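Local atomic coordinates of platelet aggregation factor Sm-hPAF (Streptococcus mitis, PDB entry 4GWI), a protein that binds fucosylated glycans such as Lewis y through the F-type lectin domain in this chain and, as a cholesterol-dependent cytolysin, probably forms pores in host membranes. Residues A[11-16]-A[141-146]; A[30-35]-A[45-50]; A[58-63]-A[122-127]. The protein carries 2 engineered substitutions. All coordinates share one frame; numbering follows the deposited sequence.

Contact 1. Residues A[11-16]-A[141-146]; sequences NIARGK and VEVFRS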
loop_
_atom_site.group_PDB
_atom_site.type_symbol
_atom_site.label_atom_id
_atom_site.label_comp_id
_atom_site.label_asym_id
_atom_site.label_seq_id
_atom_site.Cartn_x
_atom_site.Cartn_y
_atom_site.Cartn_z
ATOM N N ASN A 11 11.161 1.907 -8.574
ATOM C CA ASN A 11 9.990 1.342 -7.873
ATOM C C ASN A 11 9.882 -0.111 -8.183
ATOM O O ASN A 11 9.390 -0.575 -9.242
ATOM C CB ASN A 11 8.734 2.147 -8.310
ATOM C CG ASN A 11 7.458 1.419 -7.863
ATOM O OD1 ASN A 11 7.467 0.641 -6.887
ATOM N ND2 ASN A 11 6.362 1.650 -8.543
ATOM N N ILE A 12 10.288 -0.970 -7.194
ATOM C CA ILE A 12 10.290 -2.428 -7.433
ATOM C C ILE A 12 8.909 -3.088 -7.246
ATOM O O ILE A 12 8.738 -4.277 -7.524
ATOM C CB ILE A 12 11.307 -3.191 -6.536
ATOM C CG1 ILE A 12 11.101 -2.905 -5.052
ATOM C CG2 ILE A 12 12.716 -2.652 -6.863
ATOM C CD1 ILE A 12 11.810 -3.940 -4.120
ATOM N N ALA A 13 7.886 -2.294 -6.849
ATOM C CA ALA A 13 6.542 -2.899 -6.772
ATOM C C ALA A 13 5.787 -2.877 -8.120
ATOM O O ALA A 13 4.859 -3.590 -8.308
ATOM C CB ALA A 13 5.691 -2.094 -5.752
ATOM N N ARG A 14 6.230 -2.014 -9.064
ATOM C CA ARG A 14 5.519 -1.927 -10.332
ATOM C C ARG A 14 5.393 -3.192 -11.033
ATOM O O ARG A 14 6.385 -3.946 -11.265
ATOM C CB ARG A 14 6.353 -0.921 -11.166
ATOM C CG ARG A 14 5.974 -0.990 -12.607
ATOM C CD ARG A 14 4.812 -0.071 -12.590
ATOM N NE ARG A 14 4.449 0.158 -14.014
ATOM C CZ ARG A 14 3.631 -0.634 -14.713
ATOM N NH1 ARG A 14 3.431 -0.354 -16.011
ATOM N NH2 ARG A 14 3.001 -1.710 -14.141
ATOM N N GLY A 15 4.162 -3.536 -11.375
ATOM C CA GLY A 15 3.878 -4.710 -12.154
ATOM C C GLY A 15 3.996 -6.039 -11.457
ATOM O O GLY A 15 3.850 -7.105 -12.085
ATOM N N LYS A 16 4.177 -5.976 -10.117
ATOM C CA LYS A 16 4.228 -7.238 -9.358
ATOM C C LYS A 16 2.841 -7.803 -9.011
ATOM O O LYS A 16 1.832 -7.122 -9.228
ATOM C CB LYS A 16 4.996 -6.930 -8.066
ATOM C CG LYS A 16 6.479 -6.519 -8.202
ATOM C CD LYS A 16 7.268 -7.748 -8.702
ATOM C CE LYS A 16 8.752 -7.415 -8.756
ATOM N NZ LYS A 16 9.139 -6.288 -9.623
ATOM N N VAL A 141 0.964 2.023 -4.649
ATOM C CA VAL A 141 1.974 1.796 -3.577
ATOM C C VAL A 141 3.290 1.552 -4.320
ATOM O O VAL A 141 3.381 0.702 -5.246
ATOM C CB VAL A 141 1.576 0.492 -2.831
ATOM C CG1 VAL A 141 2.697 0.167 -1.816
ATOM C CG2 VAL A 141 0.271 0.698 -2.051
ATOM N N GLU A 142 4.268 2.353 -3.946
ATOM C CA GLU A 142 5.619 2.225 -4.589
ATOM C C GLU A 142 6.596 1.768 -3.514
ATOM O O GLU A 142 6.428 2.123 -2.319
ATOM C CB GLU A 142 6.090 3.612 -5.101
ATOM C CG GLU A 142 5.163 4.057 -6.263
ATOM C CD GLU A 142 5.536 5.467 -6.719
ATOM O OE1 GLU A 142 6.230 6.250 -6.014
ATOM O OE2 GLU A 142 5.045 5.796 -7.860
ATOM N N VAL A 143 7.543 0.934 -3.923
ATOM C CA VAL A 143 8.482 0.362 -2.874
ATOM C C VAL A 143 9.912 0.525 -3.413
ATOM O O VAL A 143 10.147 0.278 -4.612
ATOM C CB VAL A 143 8.202 -1.131 -2.734
ATOM C CG1 VAL A 143 9.228 -1.776 -1.738
ATOM C CG2 VAL A 143 6.747 -1.360 -2.224
ATOM N N PHE A 144 10.834 0.949 -2.534
ATOM C CA PHE A 144 12.212 1.249 -2.987
ATOM C C PHE A 144 13.218 0.524 -2.107
ATOM O O PHE A 144 12.981 0.480 -0.882
ATOM C CB PHE A 144 12.454 2.725 -2.883
ATOM C CG PHE A 144 11.440 3.533 -3.715
ATOM C CD1 PHE A 144 11.645 3.749 -5.112
ATOM C CD2 PHE A 144 10.264 3.993 -3.097
ATOM C CE1 PHE A 144 10.645 4.467 -5.838
ATOM C CE2 PHE A 144 9.278 4.741 -3.824
ATOM C CZ PHE A 144 9.480 4.897 -5.194
ATOM N N ARG A 145 14.266 -0.016 -2.747
ATOM C CA ARG A 145 15.319 -0.644 -1.919
ATOM C C ARG A 145 16.165 0.369 -1.178
ATOM O O ARG A 145 16.371 1.479 -1.601
ATOM C CB ARG A 145 16.231 -1.432 -2.800
ATOM C CG ARG A 145 15.611 -2.523 -3.588
ATOM C CD ARG A 145 16.706 -3.204 -4.476
ATOM N NE ARG A 145 16.165 -4.270 -5.283
ATOM C CZ ARG A 145 15.934 -4.222 -6.600
ATOM N NH1 ARG A 145 15.371 -5.292 -7.226
ATOM N NH2 ARG A 145 16.184 -3.094 -7.317
ATOM N N SER A 146 16.692 -0.032 -0.031
ATOM C CA SER A 146 17.773 0.730 0.652
ATOM C C SER A 146 18.964 0.852 -0.272
ATOM O O SER A 146 19.249 -0.019 -1.031
ATOM C CB SER A 146 18.300 -0.133 1.837
ATOM O OG SER A 146 17.267 -0.353 2.703
HETATM O O HOH W 1 3.761 0.709 -8.020
#
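Asn11 OD1 accepts the N-H of Val143 at 3.0 Å; the N-H points almost straight at it (164°), but from above the amide plane. The same oxygen takes a second hydrogen bond from Ala13 N, also at 3.0 Å, which makes an Asx turn. The two donors approach from opposite faces of the amide plane, so the oxygen is gripped from above and below. CG anti to the backbone N (chi1 168°) carries the amide across to the strand. There its nitrogen lies beside Glu142 CG, and one water accepts from Asn11 ND2 at 2.8 Å and donates to Val141 O. The return bond runs from Ile12 N to Val143 O at 2.9 Å. Val143 is thus held through both its N-H and its C=O.

Apolar contacts flank this polar core. Ile12 has CG1 wedged between its backbone N and carbonyl carbon (chi1 55°), which sets CG1 against Val143 CG1 and brings CG2 over one face of the Arg145 guanidinium, 3.5 Å from Arg145 NH2. Ala13 CB packs on Val143 CG2 at 3.8 Å.

Further out, the loop is shaped by a type I turn from Asn11 to Arg14 and an overlapping type II turn from Ala13 to Lys16; Lys16 NZ folds back to donate to Ile12 O at 2.9 Å. Salt bridges to Glu65, Glu8 and Glu10 fix the guanidinium whose face Ile12 CG2 covers, while Glu142 OE1 turns to Tyr73 OH. The whole is an N-terminal loop shaped by an Asx turn and joined by two reciprocal bonds to strand 138-145, the last of the chain, bringing the two ends of the domain together in the beta-sandwich of an F-type lectin.

Contact 2. Residues A[30-35]-A[45-50]; sequences TRAVDG and SVTHTN. Unlike the reference sequence in segment 30-35: Thr30 (reference Ala). With CA (calcium ion), chain F; FUC (alpha-L-fucopyranose), chain B.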
loop_
_atom_site.group_PDB
_atom_site.type_symbol
_atom_site.label_atom_id
_atom_site.label_comp_id
_atom_site.label_asym_id
_atom_site.label_seq_id
_atom_site.Cartn_x
_atom_site.Cartn_y
_atom_site.Cartn_z
ATOM N N THR A 30 -4.433 -4.885 -8.574
ATOM C CA THR A 30 -3.258 -4.548 -9.438
ATOM C C THR A 30 -3.290 -3.066 -9.830
ATOM O O THR A 30 -2.243 -2.554 -10.251
ATOM C CB THR A 30 -3.208 -5.406 -10.683
ATOM O OG1 THR A 30 -4.506 -5.446 -11.302
ATOM C CG2 THR A 30 -2.869 -6.796 -10.341
ATOM N N ARG A 31 -4.387 -2.349 -9.559
ATOM C CA ARG A 31 -4.344 -0.875 -9.863
ATOM C C ARG A 31 -3.387 -0.105 -9.012
ATOM O O ARG A 31 -2.991 1.049 -9.321
ATOM C CB ARG A 31 -5.746 -0.310 -9.706
ATOM C CG ARG A 31 -6.672 -0.825 -10.805
ATOM C CD ARG A 31 -8.084 -0.316 -10.489
ATOM N NE ARG A 31 -8.969 -0.798 -11.606
ATOM C CZ ARG A 31 -10.219 -0.313 -11.747
ATOM N NH1 ARG A 31 -10.965 -0.714 -12.836
ATOM N NH2 ARG A 31 -10.763 0.537 -10.849
ATOM N N ALA A 32 -2.943 -0.650 -7.846
ATOM C CA ALA A 32 -1.999 0.100 -7.022
ATOM C C ALA A 32 -0.539 -0.170 -7.406
ATOM O O ALA A 32 0.337 0.458 -6.839
ATOM C CB ALA A 32 -2.218 -0.285 -5.475
ATOM N N VAL A 33 -0.352 -1.062 -8.390
ATOM C CA VAL A 33 1.034 -1.271 -8.892
ATOM C C VAL A 33 1.094 -1.162 -10.433
ATOM O O VAL A 33 1.983 -1.716 -11.101
ATOM C CB VAL A 33 1.652 -2.635 -8.393
ATOM C CG1 VAL A 33 1.867 -2.511 -6.860
ATOM C CG2 VAL A 33 0.756 -3.806 -8.813
ATOM N N ASP A 34 0.203 -0.313 -10.957
ATOM C CA ASP A 34 0.157 -0.197 -12.417
ATOM C C ASP A 34 0.979 0.979 -12.917
ATOM O O ASP A 34 0.882 1.243 -14.172
ATOM C CB ASP A 34 -1.326 -0.086 -12.898
ATOM C CG ASP A 34 -2.005 1.188 -12.420
ATOM O OD1 ASP A 34 -1.481 1.995 -11.683
ATOM O OD2 ASP A 34 -3.191 1.367 -12.880
ATOM N N GLY A 35 1.735 1.683 -12.089
ATOM C CA GLY A 35 2.600 2.754 -12.564
ATOM C C GLY A 35 1.847 3.999 -12.825
ATOM O O GLY A 35 2.394 4.925 -13.519
ATOM N N SER A 45 -7.441 3.828 -11.800
ATOM C CA SER A 45 -6.100 3.399 -11.331
ATOM C C SER A 45 -6.092 3.348 -9.789
ATOM O O SER A 45 -4.997 3.389 -9.195
ATOM C CB SER A 45 -5.000 4.353 -11.886
ATOM O OG SER A 45 -3.715 3.653 -11.746
ATOM N N VAL A 46 -7.288 3.205 -9.173
ATOM C CA VAL A 46 -7.365 3.159 -7.695
ATOM C C VAL A 46 -8.080 1.865 -7.327
ATOM O O VAL A 46 -9.071 1.459 -7.956
ATOM C CB VAL A 46 -8.181 4.378 -7.147
ATOM C CG1 VAL A 46 -8.332 4.315 -5.620
ATOM C CG2 VAL A 46 -7.550 5.759 -7.616
ATOM N N THR A 47 -7.558 1.218 -6.265
ATOM C CA THR A 47 -8.165 -0.087 -5.867
ATOM C C THR A 47 -9.394 0.175 -4.968
ATOM O O THR A 47 -9.653 1.324 -4.548
ATOM C CB THR A 47 -7.185 -0.869 -4.981
ATOM O OG1 THR A 47 -6.936 -0.188 -3.721
ATOM C CG2 THR A 47 -5.761 -1.027 -5.603
ATOM N N HIS A 48 -10.111 -0.936 -4.680
ATOM C CA HIS A 48 -11.275 -0.791 -3.724
ATOM C C HIS A 48 -11.654 -2.150 -3.244
ATOM O O HIS A 48 -11.894 -3.070 -4.054
ATOM C CB HIS A 48 -12.489 -0.200 -4.552
ATOM C CG HIS A 48 -13.502 0.522 -3.731
ATOM N ND1 HIS A 48 -14.139 -0.017 -2.623
ATOM C CD2 HIS A 48 -14.039 1.787 -3.951
ATOM C CE1 HIS A 48 -15.030 0.919 -2.158
ATOM N NE2 HIS A 48 -14.961 2.019 -2.952
ATOM N N THR A 49 -11.674 -2.310 -1.907
ATOM C CA THR A 49 -12.202 -3.566 -1.360
ATOM C C THR A 49 -13.699 -3.374 -0.970
ATOM O O THR A 49 -14.253 -2.271 -1.123
ATOM C CB THR A 49 -11.486 -3.985 -0.089
ATOM O OG1 THR A 49 -11.714 -3.026 0.960
ATOM C CG2 THR A 49 -9.898 -4.004 -0.246
ATOM N N ASN A 50 -14.284 -4.483 -0.496
ATOM C CA ASN A 50 -15.611 -4.288 0.089
ATOM C C ASN A 50 -15.470 -3.399 1.325
ATOM O O ASN A 50 -14.431 -3.231 1.918
ATOM C CB ASN A 50 -16.115 -5.644 0.523
ATOM C CG ASN A 50 -16.399 -6.592 -0.639
ATOM O OD1 ASN A 50 -16.688 -6.151 -1.748
ATOM N ND2 ASN A 50 -16.506 -7.887 -0.322
HETATM CA CA CA F . -2.512 3.194 -9.775
HETATM C C1 FUC B . -17.874 7.050 -4.261
HETATM C C2 FUC B . -18.015 6.537 -2.840
HETATM C C3 FUC B . -18.548 5.137 -2.819
HETATM C C4 FUC B . -17.595 4.261 -3.605
HETATM C C5 FUC B . -17.512 4.842 -5.000
HETATM C C6 FUC B . -16.610 4.029 -5.899
HETATM O O2 FUC B . -18.897 7.391 -2.130
HETATM O O3 FUC B . -18.632 4.715 -1.519
HETATM O O4 FUC B . -16.352 4.260 -2.956
HETATM O O5 FUC B . -17.055 6.163 -4.974
#
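Arg31, Asp34 and Ser45 meet around a calcium ion, the calcium site of this F-type lectin domain. The 3-10 turn 30-32 and the loop after it face the irregular segment 45-50; they exchange few direct bonds, and much of the polar join passes through the metal. Its nearest ligand here is Arg31 O at 2.2 Å, while Ser45 binds twice, through its carbonyl O and through OG at 2.4 Å. Asp34 adds OD1 at 2.5 Å from the calcium. Asn36 O, Ala139 O and Glu140 OE1 complete seven ligands.

Side-chain torsions explain who binds what. In Asp34, CG sits between the backbone N and the carbonyl carbon (chi1 65°), which places the carboxylate against the ion and Ser45. The two oxygens then divide the work: OD1 goes to the metal, and OD2 uses its syn lone pair to accept from Ser45 OG at 2.6 Å. That hydroxyl oxygen therefore coordinates calcium while giving its proton to the acid, and the metal would be expected to strengthen it as a donor. Arg31, extended from CG to NE, runs alongside Val46: its CD lies 3.2 Å from Val46 O, and NH2 makes a long, weak bond to the same oxygen, which stays near the guanidinium plane. Thr47 CG2 packs against Ala32 CB at 3.6 Å, with Trp57 also touching both side chains.

Beyond Thr47 the chain runs into the glycan pocket. His48 ND1 donates to Thr49 O at 2.7 Å, with the acceptor in the ring plane, which limits rotation of the imidazole. The fucose, also bound by Arg75 and Arg83, is met at the NE2 edge, near the ring plane, where His48 NE2 and fucose O4 are hydrogen-bonded at 2.6 Å.

Contact 3. Residues A[58-63]-A[122-127]; sequences QVDLGK and ARYVKV. With MG (magnesium ion), chain E.
Asp60 OD1 is gripped by two donors, Arg123 NE at 2.8 Å and its own segment's Gly62 N, the latter closing an Asx turn where strand 56-61 gives way to a corner. The acid sits in an antiparallel pair of neighbouring strands, 56-61 and 124-129, in the five-stranded sheet of the F-type lectin beta-sandwich.

Arg123 forms a side-on salt bridge with Asp60: NE reaches OD1 in a straight bond (174°), and NH2 meets the syn lone pair of Asp60 OD2 at 3.0 Å, the carboxylate and guanidinium planes 25° apart, nearly coplanar. Arg123 and Tyr124 form a classic bulge opposite Leu92. Register comes from paired bonds between Val59 and Val125, with Val59 N to Val125 O at 2.9 Å, and from Leu61 N to Arg123 O at 2.8 Å.

On the Asp60 side of the sheet, Tyr124 lies alongside the acid, and its CD2 also meets Gln58 OE1; on the other side Val59 CG1 touches Val125 CB. Asp60 CG is anti to its backbone N (chi1 -179°), and Asp60 OD2 reaches a magnesium ion, also bound by Gln17, at 2.2 Å; Tyr124 OH is hydrogen-bonded to one of the metal-bound waters at 2.6 Å.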
loop_
_atom_site.group_PDB
_atom_site.type_symbol
_atom_site.label_atom_id
_atom_site.label_comp_id
_atom_site.label_asym_id
_atom_site.label_seq_id
_atom_site.Cartn_x
_atom_site.Cartn_y
_atom_site.Cartn_z
ATOM N N GLN A 58 -1.972 -6.258 -0.517
ATOM C CA GLN A 58 -0.595 -6.744 -0.402
ATOM C C GLN A 58 0.038 -6.800 -1.784
ATOM O O GLN A 58 -0.662 -7.092 -2.785
ATOM C CB GLN A 58 -0.662 -8.168 0.162
ATOM C CG GLN A 58 0.734 -8.803 0.296
ATOM C CD GLN A 58 0.509 -10.160 0.939
ATOM O OE1 GLN A 58 0.281 -11.147 0.230
ATOM N NE2 GLN A 58 0.476 -10.132 2.243
ATOM N N VAL A 59 1.356 -6.518 -1.848
ATOM C CA VAL A 59 2.095 -6.844 -3.082
ATOM C C VAL A 59 3.195 -7.866 -2.702
ATOM O O VAL A 59 3.842 -7.786 -1.637
ATOM C CB VAL A 59 2.689 -5.570 -3.685
ATOM C CG1 VAL A 59 3.545 -4.766 -2.657
ATOM C CG2 VAL A 59 3.472 -5.917 -5.035
ATOM N N ASP A 60 3.374 -8.819 -3.627
ATOM C CA ASP A 60 4.494 -9.846 -3.544
ATOM C C ASP A 60 5.603 -9.312 -4.389
ATOM O O ASP A 60 5.477 -9.259 -5.667
ATOM C CB ASP A 60 3.941 -11.163 -4.040
ATOM C CG ASP A 60 4.958 -12.258 -3.980
ATOM O OD1 ASP A 60 6.091 -11.971 -3.652
ATOM O OD2 ASP A 60 4.538 -13.371 -4.377
ATOM N N LEU A 61 6.715 -8.946 -3.796
ATOM C CA LEU A 61 7.884 -8.444 -4.571
ATOM C C LEU A 61 8.551 -9.552 -5.370
ATOM O O LEU A 61 9.462 -9.212 -6.197
ATOM C CB LEU A 61 8.899 -7.766 -3.650
ATOM C CG LEU A 61 8.360 -6.606 -2.813
ATOM C CD1 LEU A 61 9.382 -6.074 -1.847
ATOM C CD2 LEU A 61 7.855 -5.437 -3.718
ATOM N N GLY A 62 8.211 -10.807 -5.062
ATOM C CA GLY A 62 8.636 -11.958 -5.836
ATOM C C GLY A 62 9.942 -12.586 -5.367
ATOM O O GLY A 62 10.240 -13.725 -5.777
ATOM N N LYS A 63 10.651 -11.877 -4.504
ATOM C CA LYS A 63 11.905 -12.319 -3.889
ATOM C C LYS A 63 12.079 -11.462 -2.681
ATOM O O LYS A 63 11.377 -10.453 -2.545
ATOM C CB LYS A 63 13.096 -12.199 -4.874
ATOM C CG LYS A 63 13.352 -10.833 -5.453
ATOM C CD LYS A 63 14.498 -10.772 -6.519
ATOM C CE LYS A 63 15.878 -11.287 -6.027
ATOM N NZ LYS A 63 16.345 -11.004 -4.614
ATOM N N ALA A 122 12.476 -8.186 3.156
ATOM C CA ALA A 122 11.108 -8.611 3.123
ATOM C C ALA A 122 10.717 -8.987 1.725
ATOM O O ALA A 122 11.303 -8.426 0.775
ATOM C CB ALA A 122 10.243 -7.441 3.556
ATOM N N ARG A 123 9.732 -9.864 1.636
ATOM C CA ARG A 123 9.213 -10.228 0.312
ATOM C C ARG A 123 7.851 -9.596 0.078
ATOM O O ARG A 123 7.489 -9.337 -1.132
ATOM C CB ARG A 123 9.127 -11.753 0.182
ATOM C CG ARG A 123 8.553 -12.144 -1.217
ATOM C CD ARG A 123 8.785 -13.562 -1.570
ATOM N NE ARG A 123 7.844 -13.915 -2.693
ATOM C CZ ARG A 123 7.852 -15.076 -3.317
ATOM N NH1 ARG A 123 8.833 -16.000 -3.027
ATOM N NH2 ARG A 123 6.884 -15.289 -4.214
ATOM N N TYR A 124 7.047 -9.364 1.094
ATOM C CA TYR A 124 5.672 -8.825 0.917
ATOM C C TYR A 124 5.546 -7.506 1.590
ATOM O O TYR A 124 6.103 -7.264 2.707
ATOM C CB TYR A 124 4.635 -9.797 1.508
ATOM C CG TYR A 124 4.628 -11.186 0.891
ATOM C CD1 TYR A 124 5.514 -12.207 1.390
ATOM C CD2 TYR A 124 3.880 -11.476 -0.256
ATOM C CE1 TYR A 124 5.546 -13.475 0.841
ATOM C CE2 TYR A 124 3.855 -12.780 -0.787
ATOM C CZ TYR A 124 4.665 -13.772 -0.234
ATOM O OH TYR A 124 4.745 -15.003 -0.858
ATOM N N VAL A 125 4.724 -6.579 1.002
ATOM C CA VAL A 125 4.405 -5.296 1.613
ATOM C C VAL A 125 2.887 -5.274 1.762
ATOM O O VAL A 125 2.181 -5.534 0.709
ATOM C CB VAL A 125 4.887 -4.122 0.738
ATOM C CG1 VAL A 125 4.432 -2.789 1.400
ATOM C CG2 VAL A 125 6.404 -4.192 0.568
ATOM N N LYS A 126 2.376 -5.011 2.948
ATOM C CA LYS A 126 0.919 -5.093 3.136
ATOM C C LYS A 126 0.453 -3.785 3.776
ATOM O O LYS A 126 1.157 -3.213 4.609
ATOM C CB LYS A 126 0.683 -6.320 4.028
ATOM C CG LYS A 126 -0.710 -6.667 4.251
ATOM C CD LYS A 126 -0.673 -8.106 4.914
ATOM C CE LYS A 126 -2.150 -8.425 5.000
ATOM N NZ LYS A 126 -2.236 -9.353 6.145
ATOM N N VAL A 127 -0.759 -3.338 3.399
ATOM C CA VAL A 127 -1.412 -2.182 4.049
ATOM C C VAL A 127 -2.634 -2.831 4.689
ATOM O O VAL A 127 -3.430 -3.467 4.020
ATOM C CB VAL A 127 -1.806 -1.068 3.041
ATOM C CG1 VAL A 127 -2.591 0.061 3.764
ATOM C CG2 VAL A 127 -0.539 -0.585 2.317
HETATM MG MG MG E . 2.798 -14.668 -4.574
HETATM O O HOH W 2 -2.116 -11.686 3.708
HETATM O O HOH W 3 3.411 -15.935 -2.828
HETATM O O HOH W 4 1.552 -13.760 -3.532
HETATM O O HOH W 5 1.369 -16.222 -5.015
#

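In the fold
Along the chain, contact 1 joins the two ends of the domain, and contacts 2 and 3 fall one after the other between them. The paired strands of contact 3 belong to the five-stranded sheet, and its corners lead to the four-stranded one, which holds strand 138-145 of contact 1. Their centres are about 9 Å apart, with Lys16 packed on Val59 and Ile12 on Leu61. Contact 2 lies about 14 Å from contact 1 and 15 Å from contact 3, centre to centre. Probable backbone hydrogen bonds from Val141 N to Ala32 O and from Gly15 N to Val33 O tie segment 30-35 to the terminal strand and the N-terminal loop, while its calcium partner 45-50 runs on to the fucose pocket.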